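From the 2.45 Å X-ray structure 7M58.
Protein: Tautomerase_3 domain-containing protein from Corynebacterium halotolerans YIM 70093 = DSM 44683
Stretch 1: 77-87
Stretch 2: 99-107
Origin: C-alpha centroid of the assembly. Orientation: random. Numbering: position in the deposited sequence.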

# COMPACT_ATOMS: atom_id res chain seq x y z
N GLN A 77 10.76 15.33 -12.75
CA GLN A 77 9.38 15.55 -12.32
C GLN A 77 9.07 14.73 -11.07
O GLN A 77 8.37 15.22 -10.17
N LYS A 78 9.61 13.52 -10.95
CA LYS A 78 9.38 12.74 -9.74
C LYS A 78 9.88 13.48 -8.50
O LYS A 78 9.11 13.73 -7.57
N THR A 79 11.15 13.89 -8.49
CA THR A 79 11.65 14.54 -7.28
C THR A 79 10.97 15.89 -7.07
O THR A 79 10.75 16.32 -5.93
N ASP A 80 10.62 16.56 -8.15
CA ASP A 80 9.94 17.85 -8.07
C ASP A 80 8.57 17.66 -7.43
O ASP A 80 8.23 18.38 -6.47
N LEU A 81 7.85 16.63 -7.87
CA LEU A 81 6.57 16.27 -7.25
C LEU A 81 6.71 15.96 -5.77
O LEU A 81 5.88 16.40 -4.95
N LEU A 82 7.77 15.25 -5.38
CA LEU A 82 7.97 14.93 -3.97
C LEU A 82 8.22 16.19 -3.15
O LEU A 82 7.58 16.40 -2.11
N GLU A 83 9.15 17.03 -3.59
CA GLU A 83 9.48 18.22 -2.82
C GLU A 83 8.28 19.15 -2.71
O GLU A 83 8.03 19.75 -1.66
N GLN A 84 7.49 19.25 -3.78
CA GLN A 84 6.36 20.16 -3.75
C GLN A 84 5.22 19.61 -2.89
O GLN A 84 4.49 20.40 -2.27
N ILE A 85 5.04 18.29 -2.85
CA ILE A 85 4.03 17.70 -1.98
C ILE A 85 4.39 17.92 -0.52
O ILE A 85 3.56 18.35 0.29
N THR A 86 5.64 17.63 -0.15
CA THR A 86 6.10 17.89 1.21
C THR A 86 5.90 19.35 1.56
O THR A 86 5.43 19.67 2.66
N SER A 87 6.17 20.24 0.61
CA SER A 87 6.15 21.67 0.91
C SER A 87 4.72 22.19 1.04
O SER A 87 4.35 22.76 2.07
N HIS A 99 7.28 16.77 9.08
CA HIS A 99 6.28 15.79 9.49
C HIS A 99 5.26 15.51 8.38
O HIS A 99 4.20 14.94 8.65
N VAL A 100 5.58 15.84 7.13
CA VAL A 100 4.83 15.32 5.98
C VAL A 100 5.80 14.42 5.23
O VAL A 100 6.69 14.89 4.53
N TRP A 101 5.63 13.11 5.39
CA TRP A 101 6.47 12.12 4.75
C TRP A 101 5.79 11.59 3.49
O TRP A 101 4.63 11.15 3.56
N VAL A 102 6.51 11.57 2.38
CA VAL A 102 5.94 11.20 1.08
C VAL A 102 6.76 10.07 0.46
O VAL A 102 7.99 10.15 0.38
N TYR A 103 6.07 9.01 0.01
CA TYR A 103 6.67 7.90 -0.73
C TYR A 103 6.02 7.79 -2.10
O TYR A 103 4.79 7.86 -2.23
N VAL A 104 6.82 7.55 -3.12
CA VAL A 104 6.32 7.37 -4.47
C VAL A 104 6.65 5.96 -4.94
O VAL A 104 7.83 5.60 -5.09
N ASN A 105 5.64 5.12 -5.17
CA ASN A 105 5.82 3.82 -5.78
C ASN A 105 5.39 3.95 -7.23
O ASN A 105 4.36 4.56 -7.52
N GLU A 106 6.17 3.38 -8.13
CA GLU A 106 5.97 3.56 -9.56
C GLU A 106 5.45 2.27 -10.15
O GLU A 106 6.01 1.20 -9.91
N ILE A 107 4.36 2.34 -10.90
CA ILE A 107 3.94 1.05 -11.37
C ILE A 107 3.64 1.23 -12.87
O ILE A 107 3.26 2.33 -13.28

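Which side chains face across the gap? Helix and strand run roughly antiparallel (155°). Strand alternation turns Val 100, Val 102, Val 104 and Glu 106 toward the helix, while Trp 101 and Tyr 103 point away. From the helix, Lys 78 points toward the strand, whereas Leu 82, Ile 85 and Thr 86 leave sideways.

How does the apolar centre close? Leu 82 (m, t) starts sideways, but its end comes nearer the strand: CD2 lies 3.7 Å from CB of Val 102, and CG lies 4.0 Å from CG2 of Val 104. Ile 85 (m, t) brings its CG2 to 3.6 Å from CG2 of Val 102. All three valines are t, and Val 102 is the most covered residue of the contact.

Why is a threonine accommodated here? Thr 86 is m, which lets OG1 donate a hydrogen bond to O of Leu 82 at 3.0 Å. The hydroxyl is thus satisfied within the helix, although OG1 sits 3.4 Å from the apolar CG2 of Val 102. CG2 of Thr 86 lies 4.5 Å from CB of Val 100.

What holds the polar end? Lys 78 (m, t, chi3 off-well at -102°, t) extends to Glu 106 (m, t), forming a salt bridge with NZ 3.0 Å from OE2; the hydrogen bonds within it are weak.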

# COMPACT_ATOMS: atom_id res chain seq x y z
CB GLN A 77 8.36 15.34 -13.46
CG GLN A 77 8.39 14.05 -14.26
CD GLN A 77 7.42 14.08 -15.47
OE1 GLN A 77 6.78 15.09 -15.77
NE2 GLN A 77 7.30 12.94 -16.14
CB LYS A 78 10.07 11.38 -9.84
CG LYS A 78 9.24 10.32 -10.56
CD LYS A 78 9.90 8.96 -10.46
CE LYS A 78 10.60 8.63 -11.75
NZ LYS A 78 11.55 7.52 -11.57
CB THR A 79 13.17 14.70 -7.34
OG1 THR A 79 13.50 15.39 -8.55
CG2 THR A 79 13.87 13.31 -7.31
CB ASP A 80 9.80 18.41 -9.49
CG ASP A 80 10.93 19.36 -9.86
OD1 ASP A 80 11.76 19.71 -8.98
OD2 ASP A 80 11.08 19.64 -11.08
CB LEU A 81 5.96 15.09 -7.98
CG LEU A 81 4.55 14.60 -7.60
CD1 LEU A 81 3.47 15.58 -8.01
CD2 LEU A 81 4.26 13.25 -8.22
CB LEU A 82 9.13 13.95 -3.79
CG LEU A 82 8.85 12.45 -3.91
CD1 LEU A 82 10.08 11.75 -4.39
CD2 LEU A 82 8.45 11.91 -2.55
CB GLU A 83 10.66 18.93 -3.46
CG GLU A 83 11.91 18.09 -3.48
CD GLU A 83 13.13 18.86 -3.97
OE1 GLU A 83 13.03 19.57 -4.99
OE2 GLU A 83 14.20 18.77 -3.32
CB GLN A 84 5.92 20.44 -5.17
CG GLN A 84 6.93 21.31 -5.92
CD GLN A 84 6.31 22.03 -7.11
OE1 GLN A 84 5.08 22.11 -7.25
NE2 GLN A 84 7.16 22.48 -8.03
CB ILE A 85 3.84 16.21 -2.29
CG1 ILE A 85 3.09 16.06 -3.61
CG2 ILE A 85 3.09 15.51 -1.17
CD1 ILE A 85 3.14 14.65 -4.19
CB THR A 86 7.57 17.48 1.39
OG1 THR A 86 7.76 16.15 0.89
CG2 THR A 86 8.01 17.57 2.84
CB SER A 87 6.87 22.44 -0.20
OG SER A 87 8.27 22.34 -0.05
CB HIS A 99 5.59 16.23 10.78
CG HIS A 99 6.39 15.94 12.01
ND1 HIS A 99 6.95 14.71 12.25
CD2 HIS A 99 6.67 16.71 13.09
CE1 HIS A 99 7.58 14.73 13.42
NE2 HIS A 99 7.41 15.94 13.95
CB VAL A 100 4.29 16.43 5.07
CG1 VAL A 100 3.51 15.81 3.91
CG2 VAL A 100 3.41 17.42 5.85
CB TRP A 101 6.75 10.96 5.70
CG TRP A 101 7.61 11.33 6.82
CD1 TRP A 101 7.90 12.59 7.26
CD2 TRP A 101 8.34 10.43 7.66
NE1 TRP A 101 8.76 12.53 8.33
CE2 TRP A 101 9.04 11.21 8.59
CE3 TRP A 101 8.46 9.04 7.71
CZ2 TRP A 101 9.85 10.65 9.56
CZ3 TRP A 101 9.26 8.49 8.67
CH2 TRP A 101 9.96 9.29 9.57
CB VAL A 102 5.89 12.41 0.12
CG1 VAL A 102 5.00 12.10 -1.08
CG2 VAL A 102 5.40 13.65 0.84
CB TYR A 103 6.46 6.57 -0.04
CG TYR A 103 7.25 6.30 1.20
CD1 TYR A 103 7.91 7.31 1.87
CD2 TYR A 103 7.28 5.03 1.73
CE1 TYR A 103 8.61 7.05 3.02
CE2 TYR A 103 7.96 4.75 2.87
CZ TYR A 103 8.63 5.76 3.51
OH TYR A 103 9.33 5.45 4.66
CB VAL A 104 6.87 8.43 -5.43
CG1 VAL A 104 6.70 8.01 -6.88
CG2 VAL A 104 6.15 9.73 -5.18
CB ASN A 105 5.00 2.72 -5.06
CG ASN A 105 5.23 1.31 -5.65
OD1 ASN A 105 6.36 0.86 -5.77
ND2 ASN A 105 4.14 0.63 -6.01
CB GLU A 106 7.26 3.92 -10.26
CG GLU A 106 7.69 5.31 -10.04
CD GLU A 106 9.03 5.55 -10.68
OE1 GLU A 106 9.07 5.70 -11.93
OE2 GLU A 106 10.03 5.56 -9.91
CB ILE A 107 2.81 0.51 -10.49
CG1 ILE A 107 3.14 -0.98 -10.43
CG2 ILE A 107 1.43 0.55 -11.17
CD1 ILE A 107 2.49 -1.64 -9.44